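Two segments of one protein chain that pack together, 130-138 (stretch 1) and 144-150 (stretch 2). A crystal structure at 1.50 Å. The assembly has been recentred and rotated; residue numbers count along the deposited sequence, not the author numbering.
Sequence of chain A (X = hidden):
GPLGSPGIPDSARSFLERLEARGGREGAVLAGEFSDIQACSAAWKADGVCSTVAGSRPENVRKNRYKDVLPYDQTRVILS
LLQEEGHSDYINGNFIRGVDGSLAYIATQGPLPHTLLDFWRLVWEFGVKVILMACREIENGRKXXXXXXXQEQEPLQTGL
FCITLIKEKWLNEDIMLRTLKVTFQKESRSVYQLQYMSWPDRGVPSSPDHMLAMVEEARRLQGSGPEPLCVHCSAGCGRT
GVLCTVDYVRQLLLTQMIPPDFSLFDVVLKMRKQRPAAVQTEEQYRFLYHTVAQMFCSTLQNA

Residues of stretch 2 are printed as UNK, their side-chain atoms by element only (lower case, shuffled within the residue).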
# COMPACT_ATOMS: atom_id res chain seq x y z
N VAL A 130 6.82 -8.21 -4.40
CA VAL A 130 5.41 -8.03 -4.85
C VAL A 130 4.98 -6.58 -4.62
O VAL A 130 5.19 -6.01 -3.53
CB VAL A 130 4.46 -8.94 -4.09
CG1 VAL A 130 3.08 -8.90 -4.70
CG2 VAL A 130 4.94 -10.38 -4.12
N ILE A 131 4.43 -5.98 -5.67
CA ILE A 131 3.78 -4.68 -5.63
C ILE A 131 2.27 -4.87 -5.76
O ILE A 131 1.81 -5.65 -6.64
CB ILE A 131 4.24 -3.81 -6.79
CG1 ILE A 131 5.76 -3.61 -6.78
CG2 ILE A 131 3.51 -2.42 -6.82
CD1 ILE A 131 6.27 -3.03 -8.09
N LEU A 132 1.49 -4.22 -4.91
CA LEU A 132 0.04 -4.20 -5.04
C LEU A 132 -0.36 -2.78 -5.37
O LEU A 132 -0.10 -1.89 -4.58
CB LEU A 132 -0.63 -4.62 -3.74
CG LEU A 132 -0.45 -6.08 -3.26
CD1 LEU A 132 0.83 -6.32 -2.53
CD2 LEU A 132 -1.63 -6.51 -2.37
N MET A 133 -1.05 -2.59 -6.49
CA MET A 133 -1.47 -1.29 -7.01
C MET A 133 -3.00 -1.28 -6.97
O MET A 133 -3.66 -2.15 -7.56
CB MET A 133 -1.00 -1.09 -8.46
CG MET A 133 -1.61 0.12 -9.12
SD MET A 133 -0.76 0.43 -10.67
CE MET A 133 -1.64 1.86 -11.32
N ALA A 134 -3.60 -0.32 -6.24
CA ALA A 134 -5.04 -0.29 -6.07
C ALA A 134 -5.65 0.90 -6.74
O ALA A 134 -6.52 1.55 -6.13
CB ALA A 134 -5.43 -0.25 -4.57
N CYS A 135 -5.20 1.22 -7.94
CA CYS A 135 -5.81 2.27 -8.73
C CYS A 135 -5.47 1.99 -10.19
O CYS A 135 -4.71 1.10 -10.52
CB CYS A 135 -5.31 3.66 -8.31
SG CYS A 135 -3.64 4.08 -8.72
N ARG A 136 -6.10 2.77 -11.07
CA ARG A 136 -5.74 2.78 -12.49
C ARG A 136 -4.86 3.98 -12.79
O ARG A 136 -4.87 4.95 -12.03
CB ARG A 136 -6.99 2.87 -13.35
CG ARG A 136 -7.85 1.60 -13.34
CD ARG A 136 -9.21 1.85 -13.95
NE ARG A 136 -10.03 2.74 -13.14
CZ ARG A 136 -10.87 3.67 -13.58
NH1 ARG A 136 -10.98 3.90 -14.89
NH2 ARG A 136 -11.52 4.40 -12.67
N GLU A 137 -4.20 3.98 -13.95
CA GLU A 137 -3.42 5.15 -14.39
C GLU A 137 -4.25 6.43 -14.46
O GLU A 137 -3.83 7.49 -14.04
CB GLU A 137 -2.81 4.88 -15.75
CG GLU A 137 -1.65 3.98 -15.74
CD GLU A 137 -1.34 3.56 -17.16
OE1 GLU A 137 -0.92 4.44 -17.93
OE2 GLU A 137 -1.63 2.38 -17.48
N ILE A 138 -5.45 6.30 -15.03
CA ILE A 138 -6.41 7.40 -15.19
C ILE A 138 -7.73 6.94 -14.62
O ILE A 138 -8.16 5.82 -14.91
CB ILE A 138 -6.63 7.75 -16.68
CG1 ILE A 138 -5.31 8.25 -17.29
CG2 ILE A 138 -7.69 8.83 -16.82
CD1 ILE A 138 -5.35 8.37 -18.82
N UNK A 144 -3.94 9.58 -12.19
CA UNK A 144 -3.81 9.10 -10.82
C UNK A 144 -2.49 8.36 -10.56
O UNK A 144 -2.05 8.28 -9.39
c UNK A 144 -6.36 9.95 -9.24
c UNK A 144 -5.00 8.20 -10.48
c UNK A 144 -6.32 8.95 -10.41
n UNK A 144 -7.69 10.56 -9.14
n UNK A 144 -6.96 12.58 -8.23
n UNK A 144 -9.18 12.19 -8.61
c UNK A 144 -7.93 11.77 -8.64
N UNK A 145 -1.84 7.84 -11.59
CA UNK A 145 -0.58 7.16 -11.44
C UNK A 145 0.11 7.06 -12.77
O UNK A 145 -0.56 6.66 -13.75
c UNK A 145 -0.83 5.75 -10.90
s UNK A 145 0.66 4.78 -10.46
N UNK A 146 1.42 7.31 -12.81
CA UNK A 146 2.18 7.00 -14.01
C UNK A 146 2.41 5.51 -14.20
O UNK A 146 2.63 4.78 -13.22
o UNK A 146 1.56 10.34 -15.23
c UNK A 146 3.50 7.75 -14.02
c UNK A 146 3.32 9.23 -14.08
c UNK A 146 2.60 9.70 -15.34
o UNK A 146 3.08 9.33 -16.44
N UNK A 147 2.43 5.06 -15.44
CA UNK A 147 2.78 3.68 -15.75
C UNK A 147 4.27 3.52 -15.45
O UNK A 147 5.13 4.22 -16.03
c UNK A 147 2.50 3.34 -17.20
c UNK A 147 2.46 1.48 -18.86
c UNK A 147 3.04 1.99 -17.57
n UNK A 147 2.83 2.31 -20.01
c UNK A 147 3.99 2.21 -20.67
n UNK A 147 4.21 3.00 -21.73
n UNK A 147 4.95 1.38 -20.27
N UNK A 148 4.58 2.58 -14.57
CA UNK A 148 5.95 2.23 -14.23
C UNK A 148 6.36 0.85 -14.66
O UNK A 148 7.51 0.44 -14.43
c UNK A 148 4.04 2.24 -11.31
c UNK A 148 6.14 2.40 -12.74
c UNK A 148 3.14 1.48 -10.53
o UNK A 148 2.58 -0.58 -9.45
c UNK A 148 4.51 -0.47 -10.82
c UNK A 148 3.40 0.14 -10.27
c UNK A 148 5.16 1.62 -11.89
c UNK A 148 5.37 0.26 -11.60
N UNK A 149 5.42 0.10 -15.23
CA UNK A 149 5.64 -1.25 -15.75
C UNK A 149 5.77 -1.18 -17.27
O UNK A 149 5.35 -0.21 -17.91
c UNK A 149 0.06 0.14 -15.73
c UNK A 149 2.56 -2.08 -16.98
c UNK A 149 4.49 -2.16 -15.34
c UNK A 149 0.10 0.87 -14.57
c UNK A 149 1.16 0.75 -13.68
n UNK A 149 1.36 -1.44 -17.13
c UNK A 149 1.14 -0.64 -16.04
c UNK A 149 2.24 -0.79 -15.18
c UNK A 149 2.24 -0.07 -13.97
c UNK A 149 3.15 -1.72 -15.83
N UNK A 150 6.38 -2.23 -17.83
CA UNK A 150 6.64 -2.33 -19.26
C UNK A 150 5.44 -2.93 -19.93
O UNK A 150 4.59 -3.56 -19.30
c UNK A 150 7.87 -3.18 -19.51
O HOH W 1 0.04 3.42 -20.31

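Position 144 has seven side-chain atoms, four carbons and three nitrogens. Three carbons run in a chain to a nitrogen, then to a carbon carrying two more nitrogens. Its CB lies 3.6 Å from O of Arg 136. CA-to-CB points toward stretch 1, but the end of the side chain leads away. The end is a guanidinium group, so the residue is Arg 144. The hydrogen bond to stretch 1 comes from the backbone: N of Arg 144 donates to O of Glu 137 at 2.8 Å.

Position 145 has one carbon and one sulfur. Its CB sits 3.9 Å from SG of Cys 135, and its sulfur packs against Met 133. That is Cys 145. Its SG is 3.8 Å from CE of Met 133. Its N also donates to O of Glu 137, at 3.2 Å, so one carbonyl accepts two successive amides. In return, CA of Glu 137 makes a CA-H...O contact with O of Cys 145 at 3.3 Å.

Position 146 has three carbons, the third carrying two oxygens. It points away and touches nothing on stretch 1. A two-carbon linker before the carboxylate makes it Glu 146.

Position 147 has four carbons and three nitrogens, again ending in a guanidinium. Its CB is 3.7 Å from OE1 of Glu 137. It is Arg 147. Water 1 joins the two side chains, donating to OE1 of Glu 137 at 2.8 Å and accepting from NE of Arg 147 at 3.0 Å.

Position 148 has one carbon, then a ring of six carbons bearing one oxygen. CA-to-CB runs sideways, but the end of the side chain comes nearer, and the ring oxygen reaches Ile 131 and Met 133. It is a phenol, hence Tyr 148. Its OH lies 3.3 Å from CG2 of Ile 131 and 3.7 Å from SD of Met 133. The OH is hydrogen-bonded elsewhere in the structure.

Position 149 has one carbon, then fused five- and six-membered rings holding eight carbons and one nitrogen. The six-membered ring meets Met 133 and Glu 137. This indole is Trp 149. Its CZ3 is 3.6 Å from SD of Met 133, and its CZ2 is 3.3 Å from OE2 of Glu 137.

Position 150 has a single carbon and is out of reach of stretch 1. It is Ala 150.

The contact works in two parts. Near Glu 137, backbone hydrogen bonds fix the start of stretch 2. Beyond them, the extended side chain of Met 133, with all three chi angles t, reaches Cys 145, Tyr 148 and Trp 149. Its sulfur approaches both aromatic rings obliquely. Together the stretches bury 480 Å².

Stretch 2 (144-150) RCERYWA
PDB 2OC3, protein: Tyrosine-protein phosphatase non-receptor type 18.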